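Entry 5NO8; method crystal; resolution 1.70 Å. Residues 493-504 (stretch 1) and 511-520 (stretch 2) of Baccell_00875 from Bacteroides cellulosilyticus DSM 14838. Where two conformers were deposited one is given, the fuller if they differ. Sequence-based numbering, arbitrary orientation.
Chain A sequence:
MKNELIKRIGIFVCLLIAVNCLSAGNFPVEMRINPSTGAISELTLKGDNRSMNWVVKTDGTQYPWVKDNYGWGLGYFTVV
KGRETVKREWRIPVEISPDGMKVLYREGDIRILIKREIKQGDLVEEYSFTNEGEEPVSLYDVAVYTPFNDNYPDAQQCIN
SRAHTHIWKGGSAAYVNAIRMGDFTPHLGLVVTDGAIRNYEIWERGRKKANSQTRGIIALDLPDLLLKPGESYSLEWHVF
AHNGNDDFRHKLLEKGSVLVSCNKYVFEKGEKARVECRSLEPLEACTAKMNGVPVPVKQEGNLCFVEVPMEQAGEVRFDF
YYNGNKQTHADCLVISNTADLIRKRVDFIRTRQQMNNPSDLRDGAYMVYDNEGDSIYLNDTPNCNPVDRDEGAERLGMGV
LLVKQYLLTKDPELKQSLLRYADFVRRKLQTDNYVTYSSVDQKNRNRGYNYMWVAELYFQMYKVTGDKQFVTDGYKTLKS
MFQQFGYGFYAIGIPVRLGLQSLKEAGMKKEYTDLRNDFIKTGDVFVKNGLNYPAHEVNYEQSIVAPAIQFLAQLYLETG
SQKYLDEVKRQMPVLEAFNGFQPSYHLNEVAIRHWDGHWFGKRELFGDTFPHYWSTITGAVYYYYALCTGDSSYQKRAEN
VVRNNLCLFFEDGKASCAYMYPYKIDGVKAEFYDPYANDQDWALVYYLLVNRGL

Stretch 1 (493-504) GIPVRLGLQSLK
Stretch 2, residues 511-520: EYTDLRNDFI

Two antiparallel helices can pack largely through apolar fit, and residues 493-504 and 511-520 of Baccell_00875 illustrate how. Gly493, at phi/psi 66/46, opens a short turn through Ile494 (-62/120) to Pro495 (-81/69), the N-cap of a helix that starts at 496 and continues past 504. The second helix runs through 511-520, beginning earlier and continuing later. Both have regular i to i+4 hydrogen bonds and phi/psi near -63/-45, save Val496 (-65/-60) and Tyr512 (-54/-58). Their axes approach to 9.3 Å and their directions differ by 163°. Register is marked by the CA atoms of Leu503 and Tyr512, 5.4 Å apart, and of Val496 and Phe519, 7.4 Å apart.

Leu500, Tyr512 and Phe519 cover the most surface (92, 87 and 86 Å²), aliphatic C-H groups packing against aromatic faces. Leu500 (chi1 m, chi2 t) is the central knob, seated among Tyr512, Leu515, Arg516 and Phe519. Its CD2 lies over one face of the Tyr512 ring, 4.3 Å from the centroid, a CH-pi contact, and 4.1 Å from Leu515 CD2; its CG meets the edge of the Phe519 ring at CE2, 4.0 Å away.

Tyr512 (chi1 t, chi2 -87°) starts sideways, but its ring comes nearer the first helix, bringing CD2 to 3.3 Å from Leu500 O. Its OH accepts a hydrogen bond from Arg516 NH1 (3.2 Å), one turn along its own helix. Leu503 (m, t) packs at the ring edge, its CB 4.0 Å from Tyr512 CB, while its CD1 reaches Leu515 CD2 at 3.5 Å; Leu515 is t, p.

Phe519 (chi1 m, chi2 -33°) closes the other end. Val496 (t) places CG2 almost exactly on the ring normal, 4.0 Å from the centroid, and Ile494 (m, t) brings CG2 to 3.8 Å from Phe519 CE1. Gly499 has no side chain; an ideal CB would point toward the second helix, 3.6 Å from Leu515 CD2, but would clash with Pro495 O, 2.8 Å away, in its own stretch.

No hydrogen bond crosses between the modelled atoms; the 489 Å² buried is dominated by apolar contact.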

# COMPACT_ATOMS: atom_id res chain seq x y z
N GLY A 493 -10.90 -13.35 -0.11
CA GLY A 493 -11.54 -13.86 1.09
C GLY A 493 -12.53 -14.97 0.77
O GLY A 493 -13.66 -14.97 1.26
N ILE A 494 -12.11 -15.91 -0.07
CA ILE A 494 -12.93 -17.10 -0.32
C ILE A 494 -13.03 -17.78 1.05
O ILE A 494 -12.00 -18.09 1.64
CB ILE A 494 -12.27 -18.03 -1.35
CG1 ILE A 494 -12.20 -17.32 -2.72
CG2 ILE A 494 -13.06 -19.34 -1.45
CD1 ILE A 494 -11.21 -17.95 -3.68
N PRO A 495 -14.25 -17.94 1.60
CA PRO A 495 -14.37 -18.41 2.98
C PRO A 495 -14.23 -19.94 3.17
O PRO A 495 -15.19 -20.63 3.52
CB PRO A 495 -15.77 -17.91 3.38
CG PRO A 495 -16.54 -17.93 2.11
CD PRO A 495 -15.56 -17.56 1.04
N VAL A 496 -13.02 -20.46 2.94
CA VAL A 496 -12.76 -21.90 2.96
C VAL A 496 -12.97 -22.53 4.35
O VAL A 496 -13.79 -23.42 4.53
CB VAL A 496 -11.35 -22.22 2.43
CG1 VAL A 496 -11.00 -23.70 2.58
CG2 VAL A 496 -11.22 -21.79 0.98
N ARG A 497 -12.20 -22.06 5.33
CA ARG A 497 -12.31 -22.58 6.69
C ARG A 497 -13.67 -22.31 7.29
O ARG A 497 -14.25 -23.19 7.94
CB ARG A 497 -11.25 -21.98 7.60
CG ARG A 497 -9.84 -22.31 7.20
CD ARG A 497 -8.91 -22.23 8.39
NE ARG A 497 -8.98 -23.44 9.20
CZ ARG A 497 -8.27 -23.66 10.31
NH1 ARG A 497 -7.45 -22.73 10.79
NH2 ARG A 497 -8.41 -24.81 10.95
N LEU A 498 -14.17 -21.10 7.08
CA LEU A 498 -15.45 -20.67 7.66
C LEU A 498 -16.60 -21.50 7.06
O LEU A 498 -17.45 -22.01 7.79
CB LEU A 498 -15.68 -19.20 7.38
CG LEU A 498 -17.02 -18.61 7.78
CD1 LEU A 498 -17.27 -18.73 9.28
CD2 LEU A 498 -17.07 -17.16 7.34
N GLY A 499 -16.64 -21.61 5.75
CA GLY A 499 -17.70 -22.36 5.07
C GLY A 499 -17.71 -23.83 5.46
O GLY A 499 -18.77 -24.37 5.82
N LEU A 500 -16.57 -24.48 5.37
CA LEU A 500 -16.48 -25.90 5.75
C LEU A 500 -16.75 -26.16 7.23
O LEU A 500 -17.39 -27.17 7.57
CB LEU A 500 -15.12 -26.49 5.39
CG LEU A 500 -14.82 -26.59 3.89
CD1 LEU A 500 -13.45 -27.19 3.72
CD2 LEU A 500 -15.87 -27.40 3.16
N GLN A 501 -16.24 -25.30 8.12
CA GLN A 501 -16.56 -25.41 9.55
C GLN A 501 -18.06 -25.28 9.79
O GLN A 501 -18.62 -26.04 10.57
CB GLN A 501 -15.80 -24.37 10.38
CG GLN A 501 -15.94 -24.52 11.90
CD GLN A 501 -15.33 -25.80 12.46
OE1 GLN A 501 -14.36 -26.35 11.92
NE2 GLN A 501 -15.91 -26.29 13.55
N SER A 502 -18.70 -24.33 9.13
CA SER A 502 -20.13 -24.10 9.30
C SER A 502 -20.96 -25.33 8.82
O SER A 502 -21.93 -25.73 9.49
CB SER A 502 -20.54 -22.84 8.55
OG SER A 502 -19.83 -21.73 9.06
N LEU A 503 -20.57 -25.89 7.69
CA LEU A 503 -21.16 -27.15 7.19
C LEU A 503 -20.93 -28.34 8.13
O LEU A 503 -21.86 -29.09 8.37
CB LEU A 503 -20.66 -27.47 5.78
CG LEU A 503 -21.18 -26.51 4.71
CD1 LEU A 503 -20.39 -26.62 3.42
CD2 LEU A 503 -22.67 -26.71 4.42
N LYS A 504 -19.72 -28.50 8.67
CA LYS A 504 -19.43 -29.55 9.65
C LYS A 504 -20.30 -29.37 10.90
O LYS A 504 -20.96 -30.33 11.33
CB LYS A 504 -17.95 -29.61 10.03
N GLU A 511 -23.22 -31.65 1.66
CA GLU A 511 -22.85 -30.31 1.20
C GLU A 511 -21.39 -30.01 1.55
O GLU A 511 -20.69 -29.39 0.75
CB GLU A 511 -23.78 -29.24 1.76
CG GLU A 511 -25.21 -29.30 1.24
CD GLU A 511 -26.10 -30.26 2.02
OE1 GLU A 511 -25.60 -31.08 2.84
OE2 GLU A 511 -27.31 -30.19 1.79
N TYR A 512 -20.95 -30.46 2.73
CA TYR A 512 -19.55 -30.35 3.15
C TYR A 512 -18.60 -30.95 2.11
O TYR A 512 -17.69 -30.27 1.61
CB TYR A 512 -19.32 -31.01 4.51
CG TYR A 512 -17.89 -31.00 5.00
CD1 TYR A 512 -17.00 -32.01 4.64
CD2 TYR A 512 -17.41 -29.98 5.82
CE1 TYR A 512 -15.69 -31.99 5.07
CE2 TYR A 512 -16.11 -29.96 6.26
CZ TYR A 512 -15.25 -30.96 5.88
OH TYR A 512 -13.96 -30.95 6.31
N THR A 513 -18.78 -32.23 1.81
CA THR A 513 -17.90 -32.92 0.87
C THR A 513 -17.97 -32.32 -0.54
O THR A 513 -16.95 -32.24 -1.22
CB THR A 513 -18.20 -34.43 0.79
OG1 THR A 513 -19.61 -34.62 0.65
CG2 THR A 513 -17.70 -35.15 2.04
N ASP A 514 -19.16 -31.89 -0.96
CA ASP A 514 -19.33 -31.22 -2.26
C ASP A 514 -18.58 -29.88 -2.37
O ASP A 514 -17.90 -29.60 -3.37
CB ASP A 514 -20.81 -30.96 -2.52
CG ASP A 514 -21.06 -30.34 -3.87
OD1 ASP A 514 -20.46 -30.81 -4.86
OD2 ASP A 514 -21.86 -29.39 -3.96
N LEU A 515 -18.73 -29.05 -1.34
CA LEU A 515 -17.99 -27.78 -1.29
C LEU A 515 -16.50 -28.02 -1.19
O LEU A 515 -15.73 -27.35 -1.87
CB LEU A 515 -18.47 -26.92 -0.12
CG LEU A 515 -17.92 -25.49 -0.10
CD1 LEU A 515 -18.34 -24.72 -1.34
CD2 LEU A 515 -18.38 -24.77 1.17
N ARG A 516 -16.09 -28.98 -0.37
CA ARG A 516 -14.69 -29.35 -0.26
C ARG A 516 -14.10 -29.75 -1.62
O ARG A 516 -12.98 -29.36 -1.96
CB ARG A 516 -14.52 -30.44 0.80
CG ARG A 516 -13.10 -30.94 0.98
CD ARG A 516 -12.98 -31.72 2.27
NE ARG A 516 -11.71 -32.43 2.36
CZ ARG A 516 -11.07 -32.73 3.49
NH1 ARG A 516 -11.56 -32.39 4.69
NH2 ARG A 516 -9.91 -33.38 3.44
N ASN A 517 -14.87 -30.52 -2.40
CA ASN A 517 -14.45 -30.90 -3.74
C ASN A 517 -14.34 -29.69 -4.67
O ASN A 517 -13.42 -29.62 -5.49
CB ASN A 517 -15.41 -31.94 -4.37
CG ASN A 517 -15.35 -33.31 -3.71
OD1 ASN A 517 -16.29 -34.09 -3.85
ND2 ASN A 517 -14.26 -33.62 -2.99
N ASP A 518 -15.27 -28.74 -4.55
CA ASP A 518 -15.20 -27.48 -5.31
C ASP A 518 -13.93 -26.69 -4.96
O ASP A 518 -13.24 -26.19 -5.86
CB ASP A 518 -16.43 -26.60 -5.08
CG ASP A 518 -17.68 -27.10 -5.80
OD1 ASP A 518 -17.58 -27.94 -6.71
OD2 ASP A 518 -18.77 -26.61 -5.46
N PHE A 519 -13.62 -26.59 -3.68
CA PHE A 519 -12.39 -25.91 -3.26
C PHE A 519 -11.15 -26.64 -3.76
O PHE A 519 -10.18 -25.99 -4.18
CB PHE A 519 -12.31 -25.73 -1.74
CG PHE A 519 -13.32 -24.77 -1.16
CD1 PHE A 519 -13.77 -23.66 -1.85
CD2 PHE A 519 -13.81 -24.99 0.13
CE1 PHE A 519 -14.70 -22.79 -1.28
CE2 PHE A 519 -14.71 -24.11 0.70
CZ PHE A 519 -15.16 -23.02 -0.00
N ILE A 520 -11.15 -27.96 -3.72
CA ILE A 520 -10.01 -28.74 -4.27
C ILE A 520 -9.78 -28.42 -5.77
O ILE A 520 -8.63 -28.25 -6.20
CB ILE A 520 -10.19 -30.26 -4.00
CG1 ILE A 520 -9.94 -30.55 -2.52
CG2 ILE A 520 -9.25 -31.12 -4.85
CD1 ILE A 520 -10.47 -31.89 -2.03